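PDB 4OUE: putative alpha-L-fucosidase, which probably hydrolyses alpha-L-fucosidic bonds as a glycoside hydrolase and carries a second, F5/8 type C domain. Local coordinates for residues Ala204-Met209 / Tyr249-Thr254; Trp262-Glu267 / Asn295-Arg300; Trp396-Thr401 / Pro411-Lys416. All coordinates share one frame; numbering follows the deposited sequence.

Contact 1: Ala204-Met209 / Tyr249-Thr254; sequences ADVRWM and YIPAET. With IPT (1-methylethyl 1-thio-beta-D-galactopyranoside), chain D.
Arg207 is held to 249-254 by both backbone and side chain. Its N donates to Pro251 O at 2.8 Å. Its O receives Glu253 N at 2.9 Å, almost straight at 177°. The two segments thus make a single bridge, with Ala252 opposite Arg207. With CG lying between backbone N and carbonyl carbon (chi1 72°), the extended arginine chain runs back over Ile250. There NH1 reaches Ile250 O at 2.8 Å, coming in from above the carbonyl plane. The Ala252 methyl sits off-centre over one face of the guanidinium, while NE and NH2 bond to Leu239 O and Trp221 O, which should fix the group's rotation. The same methyl also meets Met209 CB, 3.8 Å from Ala252 CB, and the bent methionine chain crosses Thr254 at about a right angle.

Trp208 turns the other way, its indole pointing from the bridge to the bound thiogalactoside. Sugar C5 stands 3.5 Å above the ring plane, over its centre, with O6 3.4 Å from NE1. With an alanine at Trp208, the apolar face of the sugar would probably lose its platform and a gap would open beside Phe195. Further out, Glu253 is pinned by Trp17 NE1 on OE1 and Trp164 NE1 on OE2, and Asp205 is tied to Arg13 and to the backbone of Ile194. Since Val206 also bonds to strand 193-195, the segment 204-209 fills the gap between strands 193-195 and 253-257, closing a TIM-type barrel around its sugar-binding pocket.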
# COMPACT_ATOMS: atom_id res chain seq x y z
N ALA A 204 -5.49 14.48 -2.31
CA ALA A 204 -5.07 13.09 -2.12
C ALA A 204 -4.34 12.51 -3.33
O ALA A 204 -4.80 12.65 -4.46
CB ALA A 204 -6.29 12.24 -1.81
N ASP A 205 -3.21 11.84 -3.08
CA ASP A 205 -2.54 11.05 -4.12
C ASP A 205 -3.04 9.61 -4.10
O ASP A 205 -3.08 8.95 -5.15
CB ASP A 205 -1.03 11.05 -3.92
CG ASP A 205 -0.40 12.40 -4.18
OD1 ASP A 205 -0.60 12.93 -5.29
OD2 ASP A 205 0.27 12.93 -3.26
N VAL A 206 -3.36 9.12 -2.90
CA VAL A 206 -3.89 7.77 -2.74
C VAL A 206 -5.06 7.83 -1.76
O VAL A 206 -5.15 8.76 -0.94
CB VAL A 206 -2.80 6.75 -2.26
CG1 VAL A 206 -1.62 6.71 -3.25
CG2 VAL A 206 -2.30 7.08 -0.84
N ARG A 207 -5.95 6.84 -1.85
CA ARG A 207 -7.20 6.84 -1.09
C ARG A 207 -7.27 5.66 -0.13
O ARG A 207 -6.54 4.67 -0.27
CB ARG A 207 -8.40 6.76 -2.06
CG ARG A 207 -8.57 5.36 -2.72
CD ARG A 207 -9.74 5.34 -3.71
NE ARG A 207 -10.12 3.97 -4.09
CZ ARG A 207 -9.82 3.40 -5.26
NH1 ARG A 207 -9.13 4.07 -6.17
NH2 ARG A 207 -10.21 2.15 -5.51
N TRP A 208 -8.17 5.75 0.85
CA TRP A 208 -8.50 4.59 1.67
C TRP A 208 -9.37 3.64 0.85
O TRP A 208 -10.00 4.06 -0.13
CB TRP A 208 -9.24 5.03 2.93
CG TRP A 208 -9.44 3.91 3.91
CD1 TRP A 208 -8.55 2.91 4.23
CD2 TRP A 208 -10.61 3.68 4.71
NE1 TRP A 208 -9.10 2.09 5.19
CE2 TRP A 208 -10.36 2.53 5.49
CE3 TRP A 208 -11.84 4.34 4.84
CZ2 TRP A 208 -11.30 2.03 6.39
CZ3 TRP A 208 -12.77 3.84 5.72
CH2 TRP A 208 -12.50 2.70 6.50
N MET A 209 -9.43 2.38 1.24
CA MET A 209 -10.27 1.43 0.50
C MET A 209 -11.42 0.86 1.32
O MET A 209 -11.97 -0.19 0.98
CB MET A 209 -9.43 0.31 -0.12
CG MET A 209 -8.16 0.00 0.64
SD MET A 209 -8.48 -0.55 2.32
CE MET A 209 -9.24 -2.14 1.96
N TYR A 249 -7.80 9.96 -10.70
CA TYR A 249 -6.87 8.83 -10.54
C TYR A 249 -6.30 8.89 -9.13
O TYR A 249 -5.40 9.70 -8.85
CB TYR A 249 -5.74 8.89 -11.58
CG TYR A 249 -5.00 7.58 -11.75
CD1 TYR A 249 -5.35 6.70 -12.77
CD2 TYR A 249 -3.97 7.21 -10.88
CE1 TYR A 249 -4.70 5.49 -12.93
CE2 TYR A 249 -3.31 6.00 -11.04
CZ TYR A 249 -3.68 5.14 -12.07
OH TYR A 249 -3.03 3.93 -12.25
N ILE A 250 -6.84 8.08 -8.23
CA ILE A 250 -6.43 8.10 -6.81
C ILE A 250 -6.44 6.66 -6.27
O ILE A 250 -7.40 6.23 -5.63
CB ILE A 250 -7.37 9.02 -5.96
CG1 ILE A 250 -7.48 10.42 -6.58
CG2 ILE A 250 -6.88 9.11 -4.52
CD1 ILE A 250 -8.42 11.39 -5.83
N PRO A 251 -5.35 5.91 -6.52
CA PRO A 251 -5.39 4.48 -6.21
C PRO A 251 -5.51 4.16 -4.72
O PRO A 251 -5.22 5.00 -3.85
CB PRO A 251 -4.06 3.95 -6.78
CG PRO A 251 -3.19 5.15 -6.93
CD PRO A 251 -4.08 6.33 -7.12
N ALA A 252 -5.96 2.94 -4.43
CA ALA A 252 -6.24 2.52 -3.07
C ALA A 252 -5.01 2.02 -2.31
O ALA A 252 -4.24 1.18 -2.80
CB ALA A 252 -7.32 1.44 -3.07
N GLU A 253 -4.83 2.54 -1.10
CA GLU A 253 -3.81 2.02 -0.21
C GLU A 253 -4.49 1.20 0.88
O GLU A 253 -5.33 1.71 1.61
CB GLU A 253 -3.01 3.16 0.41
CG GLU A 253 -1.79 2.71 1.19
CD GLU A 253 -1.10 3.87 1.88
OE1 GLU A 253 -0.13 4.41 1.31
OE2 GLU A 253 -1.54 4.24 2.98
N THR A 254 -4.12 -0.07 0.98
CA THR A 254 -4.75 -0.99 1.93
C THR A 254 -3.97 -1.07 3.25
O THR A 254 -2.80 -1.47 3.26
CB THR A 254 -4.83 -2.38 1.30
OG1 THR A 254 -5.56 -2.28 0.06
CG2 THR A 254 -5.53 -3.36 2.20
C1 IPT D . -11.25 5.34 9.21
C2 IPT D . -11.31 6.74 8.69
O2 IPT D . -12.61 7.21 8.73
C3 IPT D . -10.76 6.75 7.29
O3 IPT D . -10.76 8.06 6.82
C4 IPT D . -9.38 6.16 7.27
O4 IPT D . -8.50 7.01 7.93
C5 IPT D . -9.40 4.83 7.96
O5 IPT D . -9.92 4.95 9.25
C6 IPT D . -8.01 4.28 8.05
O6 IPT D . -8.04 2.91 8.28
S1 IPT D . -12.02 5.28 10.81
C1' IPT D . -12.41 3.60 11.22
C2' IPT D . -13.86 3.32 11.04
C3' IPT D . -11.71 2.68 10.28

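Contact 2: Trp262-Glu267 / Asn295-Arg300; sequences WFYHAE and NFPPDR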
# COMPACT_ATOMS: atom_id res chain seq x y z
N TRP A 262 -3.92 -1.80 16.68
CA TRP A 262 -2.91 -1.00 16.01
C TRP A 262 -1.69 -0.74 16.93
O TRP A 262 -0.55 -0.71 16.46
CB TRP A 262 -3.51 0.33 15.52
CG TRP A 262 -4.46 0.18 14.35
CD1 TRP A 262 -5.83 0.25 14.39
CD2 TRP A 262 -4.11 -0.03 12.97
NE1 TRP A 262 -6.35 0.10 13.12
CE2 TRP A 262 -5.32 -0.08 12.23
CE3 TRP A 262 -2.90 -0.18 12.28
CZ2 TRP A 262 -5.35 -0.28 10.85
CZ3 TRP A 262 -2.93 -0.37 10.90
CH2 TRP A 262 -4.14 -0.42 10.20
N PHE A 263 -1.94 -0.56 18.22
CA PHE A 263 -0.86 -0.33 19.19
C PHE A 263 -0.41 -1.62 19.85
O PHE A 263 -1.12 -2.64 19.76
CB PHE A 263 -1.27 0.73 20.23
CG PHE A 263 -1.22 2.13 19.69
CD1 PHE A 263 -0.07 2.91 19.86
CD2 PHE A 263 -2.29 2.66 18.99
CE1 PHE A 263 0.00 4.18 19.35
CE2 PHE A 263 -2.22 3.97 18.47
CZ PHE A 263 -1.07 4.72 18.65
N TYR A 264 0.75 -1.61 20.50
CA TYR A 264 1.29 -2.84 21.07
C TYR A 264 0.63 -3.23 22.38
O TYR A 264 0.47 -2.40 23.28
CB TYR A 264 2.83 -2.76 21.28
CG TYR A 264 3.36 -4.06 21.85
CD1 TYR A 264 3.73 -5.10 21.01
CD2 TYR A 264 3.44 -4.27 23.23
CE1 TYR A 264 4.19 -6.30 21.51
CE2 TYR A 264 3.91 -5.47 23.75
CZ TYR A 264 4.28 -6.49 22.88
OH TYR A 264 4.74 -7.70 23.36
N HIS A 265 0.28 -4.51 22.51
CA HIS A 265 -0.21 -5.07 23.76
C HIS A 265 0.34 -6.49 23.92
O HIS A 265 0.21 -7.32 23.02
CB HIS A 265 -1.74 -5.11 23.77
CG HIS A 265 -2.38 -3.83 23.33
ND1 HIS A 265 -2.31 -2.67 24.07
CD2 HIS A 265 -3.09 -3.52 22.22
CE1 HIS A 265 -2.96 -1.70 23.44
NE2 HIS A 265 -3.44 -2.20 22.31
N ALA A 266 0.97 -6.75 25.07
CA ALA A 266 1.60 -8.06 25.32
C ALA A 266 0.62 -9.20 25.10
O ALA A 266 0.98 -10.24 24.56
CB ALA A 266 2.17 -8.10 26.71
N GLU A 267 -0.63 -8.99 25.51
CA GLU A 267 -1.69 -9.98 25.34
C GLU A 267 -1.91 -10.42 23.88
O GLU A 267 -2.43 -11.50 23.64
CB GLU A 267 -3.00 -9.44 25.92
CG GLU A 267 -2.96 -9.10 27.42
CD GLU A 267 -2.44 -7.69 27.73
OE1 GLU A 267 -2.06 -6.94 26.79
OE2 GLU A 267 -2.43 -7.32 28.93
N ASN A 295 1.04 -2.71 9.60
CA ASN A 295 1.47 -2.17 10.88
C ASN A 295 2.22 -3.14 11.81
O ASN A 295 1.76 -4.27 12.06
CB ASN A 295 0.26 -1.58 11.61
CG ASN A 295 0.61 -1.09 13.01
OD1 ASN A 295 1.26 -0.06 13.18
ND2 ASN A 295 0.15 -1.83 14.02
N PHE A 296 3.39 -2.71 12.28
CA PHE A 296 4.15 -3.43 13.31
C PHE A 296 4.24 -2.49 14.51
O PHE A 296 4.96 -1.49 14.45
CB PHE A 296 5.59 -3.68 12.86
CG PHE A 296 5.73 -4.52 11.62
CD1 PHE A 296 6.16 -5.85 11.71
CD2 PHE A 296 5.49 -3.98 10.36
CE1 PHE A 296 6.31 -6.62 10.58
CE2 PHE A 296 5.65 -4.76 9.21
CZ PHE A 296 6.07 -6.08 9.33
N PRO A 297 3.54 -2.80 15.60
CA PRO A 297 3.59 -1.88 16.75
C PRO A 297 4.77 -2.13 17.69
O PRO A 297 4.86 -3.20 18.30
CB PRO A 297 2.27 -2.18 17.48
CG PRO A 297 2.01 -3.65 17.20
CD PRO A 297 2.60 -3.93 15.81
N PRO A 298 5.67 -1.15 17.82
CA PRO A 298 6.79 -1.33 18.76
C PRO A 298 6.28 -1.37 20.21
O PRO A 298 5.25 -0.76 20.53
CB PRO A 298 7.66 -0.08 18.53
CG PRO A 298 7.19 0.52 17.19
CD PRO A 298 5.75 0.13 17.09
N ASP A 299 7.00 -2.07 21.09
CA ASP A 299 6.52 -2.26 22.45
C ASP A 299 7.14 -1.26 23.42
O ASP A 299 7.72 -0.25 22.99
CB ASP A 299 6.81 -3.69 22.90
CG ASP A 299 8.29 -4.01 22.93
OD1 ASP A 299 9.12 -3.08 22.77
OD2 ASP A 299 8.64 -5.19 23.13
N ARG A 300 7.01 -1.53 24.72
CA ARG A 300 7.53 -0.62 25.74
C ARG A 300 9.05 -0.54 25.82
O ARG A 300 9.57 0.48 26.28
CB ARG A 300 6.95 -0.95 27.12
CG ARG A 300 5.51 -0.52 27.24
CD ARG A 300 4.86 -1.06 28.48
NE ARG A 300 3.44 -0.76 28.46
CZ ARG A 300 2.60 -1.02 29.46
NH1 ARG A 300 3.05 -1.60 30.56
NH2 ARG A 300 1.31 -0.71 29.35
O HOH W 1 2.84 0.52 20.12
O HOH W 2 7.48 -7.56 23.56
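Asn295 ND2 is gripped twice: it donates to Trp262 O at 2.8 Å, with an N-H...O angle of 140°, and also bonds to Ser257 OG. This ties the end of strand 291-295 to its neighbour 253-257 in the TIM-type barrel and to the loop that follows that neighbour. The other end of the amide, OD1, meets His27 ND1, so both polar atoms are engaged and the group is unlikely to flip. Asn295 CB, meanwhile, touches the six-membered edge of the Trp262 indole at CZ3 (3.5 Å).

Further along, Pro297 CB is pressed against the backbone of 262-264, 3.3 Å from Trp262 O and close to Tyr264 N as well. That N-H is satisfied by a water, which passes the bond on to Pro298 O.

The Tyr264 ring, with CG anti to the backbone N (chi1 -179°), lies against 297-299. Asp299 CB sits over the centre of its face in a CH-pi contact, 3.4 Å from the centroid, and the carboxylate stands nearly perpendicular to the ring. Asp299 OD1 takes Gly302 N and Leu303 N; OD2 accepts from a second water at 2.7 Å, and that water also bonds to Tyr264 OH.

Contact 3: Trp396-Thr401 / Pro411-Lys416; sequences WSVEYT and PEATDK
The end of 411-416 runs antiparallel to strand 393-401, with Trp396 and Lys416 as a hydrogen-bonded pair: Trp396 N donates to Lys416 O at 2.8 Å and Lys416 N to Trp396 O at 2.9 Å. A further backbone bond runs from Val398 N to Ala413 O, also 2.9 Å. Between the two, 411-416 is irregular, with a positive phi of 57° at Asp415. The N-H of Asp415 is turned onto Ser397 OG at 2.7 Å, nearly straight at 172°, so a serine hydroxyl takes the place of a backbone acceptor. The same oxygen bonds to Gln440 OE1 of the neighbouring strand 434-442.

Among the side chains, Trp396 and Lys416 cross with the lysine above the indole. Lys416 CB makes a CH-pi contact 3.7 Å from the centroid of the five-membered ring, over its face. The tryptophan is brought beneath it by CG lying between the backbone N and carbonyl carbon (chi1 59°), and Ala418 O receives its NE1. At the ring's edge, in its plane, lies Val398 CG2, which also meets Ala413 CB at 4.1 Å. Trp396, Val398 and Ala413 all touch Leu381 of the facing sheet, placing them in the interior of a beta sandwich of the F5/8 type C kind.

The lysine chain, bent at its second and third torsions, leads away from this apolar patch. Lys416 thus lays its CB and CG on the sandwich and sends its charge outside the two segments, where NZ pairs with Asp218 and links the sandwich to the fucosidase domain.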
# COMPACT_ATOMS: atom_id res chain seq x y z
N TRP A 396 -10.76 -10.26 -18.58
CA TRP A 396 -9.75 -11.24 -18.97
C TRP A 396 -9.97 -12.58 -18.29
O TRP A 396 -10.57 -12.64 -17.21
CB TRP A 396 -8.32 -10.72 -18.71
CG TRP A 396 -8.03 -10.35 -17.28
CD1 TRP A 396 -8.36 -9.18 -16.64
CD2 TRP A 396 -7.34 -11.15 -16.31
NE1 TRP A 396 -7.92 -9.21 -15.33
CE2 TRP A 396 -7.29 -10.41 -15.10
CE3 TRP A 396 -6.75 -12.43 -16.34
CZ2 TRP A 396 -6.68 -10.90 -13.94
CZ3 TRP A 396 -6.15 -12.92 -15.19
CH2 TRP A 396 -6.12 -12.16 -14.00
N SER A 397 -9.51 -13.64 -18.94
CA SER A 397 -9.58 -14.99 -18.39
C SER A 397 -8.33 -15.79 -18.74
O SER A 397 -7.57 -15.43 -19.66
CB SER A 397 -10.81 -15.73 -18.91
OG SER A 397 -12.01 -15.05 -18.56
N VAL A 398 -8.11 -16.87 -17.99
CA VAL A 398 -7.01 -17.78 -18.26
C VAL A 398 -7.54 -19.20 -18.39
O VAL A 398 -8.42 -19.62 -17.63
CB VAL A 398 -5.94 -17.71 -17.14
CG1 VAL A 398 -4.73 -18.55 -17.52
CG2 VAL A 398 -5.52 -16.27 -16.89
N GLU A 399 -7.00 -19.94 -19.36
CA GLU A 399 -7.41 -21.32 -19.61
C GLU A 399 -6.19 -22.18 -19.85
O GLU A 399 -5.08 -21.67 -20.06
CB GLU A 399 -8.34 -21.41 -20.83
CG GLU A 399 -9.63 -20.58 -20.72
CD GLU A 399 -10.42 -20.56 -22.02
OE1 GLU A 399 -9.85 -20.88 -23.09
OE2 GLU A 399 -11.62 -20.22 -21.98
N TYR A 400 -6.39 -23.49 -19.84
CA TYR A 400 -5.29 -24.41 -20.12
C TYR A 400 -5.78 -25.66 -20.81
O TYR A 400 -6.99 -25.90 -20.94
CB TYR A 400 -4.58 -24.79 -18.82
CG TYR A 400 -5.41 -25.63 -17.88
CD1 TYR A 400 -5.21 -27.00 -17.76
CD2 TYR A 400 -6.41 -25.05 -17.09
CE1 TYR A 400 -5.96 -27.77 -16.89
CE2 TYR A 400 -7.17 -25.81 -16.22
CZ TYR A 400 -6.94 -27.16 -16.13
OH TYR A 400 -7.69 -27.92 -15.26
N THR A 401 -4.83 -26.45 -21.28
CA THR A 401 -5.14 -27.78 -21.77
C THR A 401 -3.95 -28.70 -21.53
O THR A 401 -2.82 -28.24 -21.35
CB THR A 401 -5.51 -27.79 -23.27
OG1 THR A 401 -5.95 -29.10 -23.65
CG2 THR A 401 -4.33 -27.38 -24.14
N PRO A 411 -11.56 -21.63 -12.97
CA PRO A 411 -12.70 -20.97 -12.32
C PRO A 411 -12.29 -19.67 -11.63
O PRO A 411 -12.98 -18.67 -11.77
CB PRO A 411 -13.15 -21.99 -11.27
CG PRO A 411 -12.72 -23.32 -11.82
CD PRO A 411 -11.42 -23.04 -12.54
N GLU A 412 -11.16 -19.70 -10.92
CA GLU A 412 -10.67 -18.54 -10.18
C GLU A 412 -10.17 -17.44 -11.10
O GLU A 412 -10.06 -16.29 -10.69
CB GLU A 412 -9.53 -18.96 -9.23
CG GLU A 412 -9.89 -20.05 -8.23
CD GLU A 412 -9.63 -21.45 -8.76
OE1 GLU A 412 -9.53 -21.63 -10.00
OE2 GLU A 412 -9.51 -22.38 -7.94
N ALA A 413 -9.84 -17.79 -12.34
CA ALA A 413 -9.33 -16.81 -13.30
C ALA A 413 -10.25 -16.72 -14.51
O ALA A 413 -9.80 -16.72 -15.66
CB ALA A 413 -7.90 -17.17 -13.73
N THR A 414 -11.55 -16.63 -14.24
CA THR A 414 -12.54 -16.54 -15.31
C THR A 414 -13.33 -15.25 -15.19
O THR A 414 -13.91 -14.96 -14.15
CB THR A 414 -13.47 -17.77 -15.30
OG1 THR A 414 -12.70 -18.95 -15.52
CG2 THR A 414 -14.52 -17.66 -16.40
N ASP A 415 -13.33 -14.47 -16.27
CA ASP A 415 -14.05 -13.18 -16.32
C ASP A 415 -13.63 -12.22 -15.22
O ASP A 415 -14.46 -11.56 -14.59
CB ASP A 415 -15.57 -13.39 -16.33
CG ASP A 415 -16.04 -14.24 -17.51
OD1 ASP A 415 -15.45 -14.10 -18.61
OD2 ASP A 415 -16.97 -15.05 -17.35
N LYS A 416 -12.32 -12.14 -15.00
CA LYS A 416 -11.77 -11.12 -14.12
C LYS A 416 -11.89 -9.81 -14.86
O LYS A 416 -12.03 -9.79 -16.10
CB LYS A 416 -10.32 -11.44 -13.81
CG LYS A 416 -10.08 -12.89 -13.38
CD LYS A 416 -10.91 -13.25 -12.14
CE LYS A 416 -10.62 -12.30 -10.99
NZ LYS A 416 -11.58 -12.51 -9.85
O HOH W 3 -11.15 -19.53 -17.37

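Contacts 1 and 2 belong to one barrel, their centres about 26 Å apart, and both hang on strand 253-257, contact 1 through Thr254 in it and contact 2 through the loop after it. Contact 1 is the buried one, rich in backbone bonds and in arginine and carboxylate groups satisfied by protein partners, and it reaches the sugar directly. Contact 2 is only partly buried and uses an amide, prolines and bridging waters, although the side chain of Trp262 is about 5 Å from the same ligand. Contact 3 lies in the beta sandwich, about 41 Å from contact 2 between centres. It pairs an irregular segment with strand 393-401, apolar on its inner side and charged where it meets the barrel domain.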